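PDB 3IJ3: cytosol aminopeptidase from Coxiella burnetii, which probably acts as a manganese-dependent metalloaminopeptidase of the M17 family, removing amino-terminal residues from peptides. Local coordinates for residues Asp350-Ile354 and Tyr476-Tyr481. Numbering follows the deposited sequence. Where two conformers were deposited one is given.
Sequences DPDLI and YLEQQY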
loop_
_atom_site.group_PDB
_atom_site.type_symbol
_atom_site.label_atom_id
_atom_site.label_comp_id
_atom_site.label_asym_id
_atom_site.label_seq_id
_atom_site.Cartn_x
_atom_site.Cartn_y
_atom_site.Cartn_z
ATOM N N ASP A 350 38.718 -21.618 -18.074
ATOM C CA ASP A 350 38.772 -22.794 -17.200
ATOM C C ASP A 350 39.671 -22.494 -15.971
ATOM O O ASP A 350 40.660 -23.194 -15.704
ATOM C CB ASP A 350 39.288 -24.032 -17.947
ATOM C CG ASP A 350 39.092 -25.309 -17.149
ATOM O OD1 ASP A 350 38.189 -25.331 -16.278
ATOM O OD2 ASP A 350 39.841 -26.282 -17.379
ATOM N N PRO A 351 39.328 -21.439 -15.228
ATOM C CA PRO A 351 40.133 -21.041 -14.091
ATOM C C PRO A 351 40.078 -22.038 -12.950
ATOM O O PRO A 351 39.156 -22.870 -12.888
ATOM C CB PRO A 351 39.511 -19.689 -13.679
ATOM C CG PRO A 351 38.104 -19.769 -14.100
ATOM C CD PRO A 351 38.082 -20.665 -15.322
ATOM N N ASP A 352 41.063 -21.962 -12.052
ATOM C CA ASP A 352 41.102 -22.856 -10.888
ATOM C C ASP A 352 39.998 -22.514 -9.884
ATOM O O ASP A 352 39.517 -23.394 -9.157
ATOM C CB ASP A 352 42.460 -22.759 -10.190
ATOM C CG ASP A 352 42.715 -23.904 -9.231
ATOM O OD1 ASP A 352 42.617 -25.069 -9.662
ATOM O OD2 ASP A 352 43.094 -23.665 -8.066
ATOM N N LEU A 353 39.594 -21.236 -9.859
ATOM C CA LEU A 353 38.587 -20.736 -8.930
ATOM C C LEU A 353 37.970 -19.439 -9.421
ATOM O O LEU A 353 38.671 -18.605 -10.002
ATOM C CB LEU A 353 39.261 -20.425 -7.568
ATOM C CG LEU A 353 38.394 -19.770 -6.489
ATOM C CD1 LEU A 353 37.318 -20.745 -6.011
ATOM C CD2 LEU A 353 39.319 -19.334 -5.336
ATOM N N ILE A 354 36.666 -19.306 -9.224
ATOM C CA ILE A 354 35.945 -18.061 -9.499
ATOM C C ILE A 354 35.247 -17.665 -8.203
ATOM O O ILE A 354 34.598 -18.511 -7.576
ATOM C CB ILE A 354 34.861 -18.185 -10.591
ATOM C CG1 ILE A 354 35.473 -18.675 -11.903
ATOM C CG2 ILE A 354 34.113 -16.802 -10.764
ATOM C CD1 ILE A 354 34.426 -18.989 -13.019
ATOM N N TYR A 476 41.560 -18.174 3.219
ATOM C CA TYR A 476 41.393 -19.353 2.383
ATOM C C TYR A 476 42.420 -19.361 1.223
ATOM O O TYR A 476 43.103 -20.362 0.985
ATOM C CB TYR A 476 39.939 -19.449 1.834
ATOM C CG TYR A 476 39.864 -20.452 0.725
ATOM C CD1 TYR A 476 39.956 -21.801 0.997
ATOM C CD2 TYR A 476 39.842 -20.057 -0.593
ATOM C CE1 TYR A 476 39.957 -22.729 -0.013
ATOM C CE2 TYR A 476 39.834 -20.984 -1.619
ATOM C CZ TYR A 476 39.895 -22.321 -1.318
ATOM O OH TYR A 476 39.926 -23.263 -2.314
ATOM N N LEU A 477 42.541 -18.234 0.516
ATOM C CA LEU A 477 43.473 -18.140 -0.599
ATOM C C LEU A 477 44.927 -18.351 -0.178
ATOM O O LEU A 477 45.686 -19.018 -0.873
ATOM C CB LEU A 477 43.319 -16.805 -1.335
ATOM C CG LEU A 477 41.959 -16.581 -1.998
ATOM C CD1 LEU A 477 41.896 -15.165 -2.613
ATOM C CD2 LEU A 477 41.684 -17.645 -3.074
ATOM N N GLU A 478 45.307 -17.799 0.960
ATOM C CA GLU A 478 46.664 -17.995 1.455
ATOM C C GLU A 478 46.926 -19.454 1.798
ATOM O O GLU A 478 47.998 -19.981 1.504
ATOM C CB GLU A 478 46.957 -17.117 2.669
ATOM C CG GLU A 478 47.191 -15.662 2.334
ATOM C CD GLU A 478 47.914 -14.933 3.467
ATOM O OE1 GLU A 478 47.427 -14.998 4.621
ATOM O OE2 GLU A 478 48.970 -14.303 3.184
ATOM N N GLN A 479 45.954 -20.095 2.428
ATOM C CA GLN A 479 46.078 -21.510 2.776
ATOM C C GLN A 479 46.154 -22.394 1.532
ATOM O O GLN A 479 46.931 -23.350 1.495
ATOM C CB GLN A 479 44.895 -21.958 3.639
ATOM C CG GLN A 479 44.880 -21.339 5.039
ATOM C CD GLN A 479 46.066 -21.764 5.889
ATOM O OE1 GLN A 479 46.832 -20.922 6.393
ATOM N NE2 GLN A 479 46.258 -23.057 6.013
ATOM N N GLN A 480 45.359 -22.055 0.525
ATOM C CA GLN A 480 45.239 -22.845 -0.708
ATOM C C GLN A 480 46.391 -22.695 -1.705
ATOM O O GLN A 480 46.820 -23.689 -2.308
ATOM C CB GLN A 480 43.915 -22.483 -1.402
ATOM C CG GLN A 480 43.541 -23.323 -2.626
ATOM C CD GLN A 480 43.125 -24.733 -2.295
ATOM O OE1 GLN A 480 43.002 -25.100 -1.133
ATOM N NE2 GLN A 480 42.866 -25.530 -3.330
ATOM N N TYR A 481 46.901 -21.470 -1.863
ATOM C CA TYR A 481 47.914 -21.173 -2.869
ATOM C C TYR A 481 49.366 -20.961 -2.463
ATOM O O TYR A 481 50.233 -20.992 -3.342
ATOM C CB TYR A 481 47.402 -20.021 -3.766
ATOM C CG TYR A 481 46.135 -20.416 -4.487
ATOM C CD1 TYR A 481 46.172 -21.296 -5.565
ATOM C CD2 TYR A 481 44.896 -19.948 -4.083
ATOM C CE1 TYR A 481 44.996 -21.697 -6.213
ATOM C CE2 TYR A 481 43.734 -20.328 -4.730
ATOM C CZ TYR A 481 43.793 -21.209 -5.804
ATOM O OH TYR A 481 42.621 -21.598 -6.440
HETATM O O HOH W 1 43.827 -25.259 -6.229
#
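The C-terminal helix 470-481 meets the start of strand 353-359 in a helix-on-sheet contact of the alpha/beta catalytic domain, where L353 reaches Y476 and L477 and where D352 receives a hydrogen bond from Y481. Strand 353-359 runs between strands 244-252 and 445-454, parallel to both, and the helix packs against its N-terminal end. The example illustrates how a helix-sheet interface can be apolar inside and polar at its margin.

In the apolar part the leucine of the strand does the work with one methyl. With CG of L353 anti to the backbone N (chi1 175°), a chi2 of 68° turns CD2 rather than CD1 to the helix, 3.7 Å from CD2 of L477. The same methyl lies at the edge of the Y476 ring, near its plane, with CE2 4.1 Å away, so the ring presents its rim here. L382 of helix 380-393 touches both L353 and Y476, adding a third element to this buried cluster.

One turn further along the helix, the Y481 ring points its hydroxyl back at the loop residue that precedes the strand. P243 and V294 from adjoining loops and V245 of strand 244-252 also touch this tyrosine. The OH of Y481 lies 3.7 Å from CB of L353, so the hydroxyl sits beside the base of the leucine as well as at the carboxylate. A water may also bridge OD2 of D352 and NE2 of Q480 in one of the two Q480 conformers, though this link is doubtful. In the direct bond, OH of Y481 donates to OD2 of D352 over 2.7 Å, approaching on the anti side of the carboxylate and 19° out of its plane.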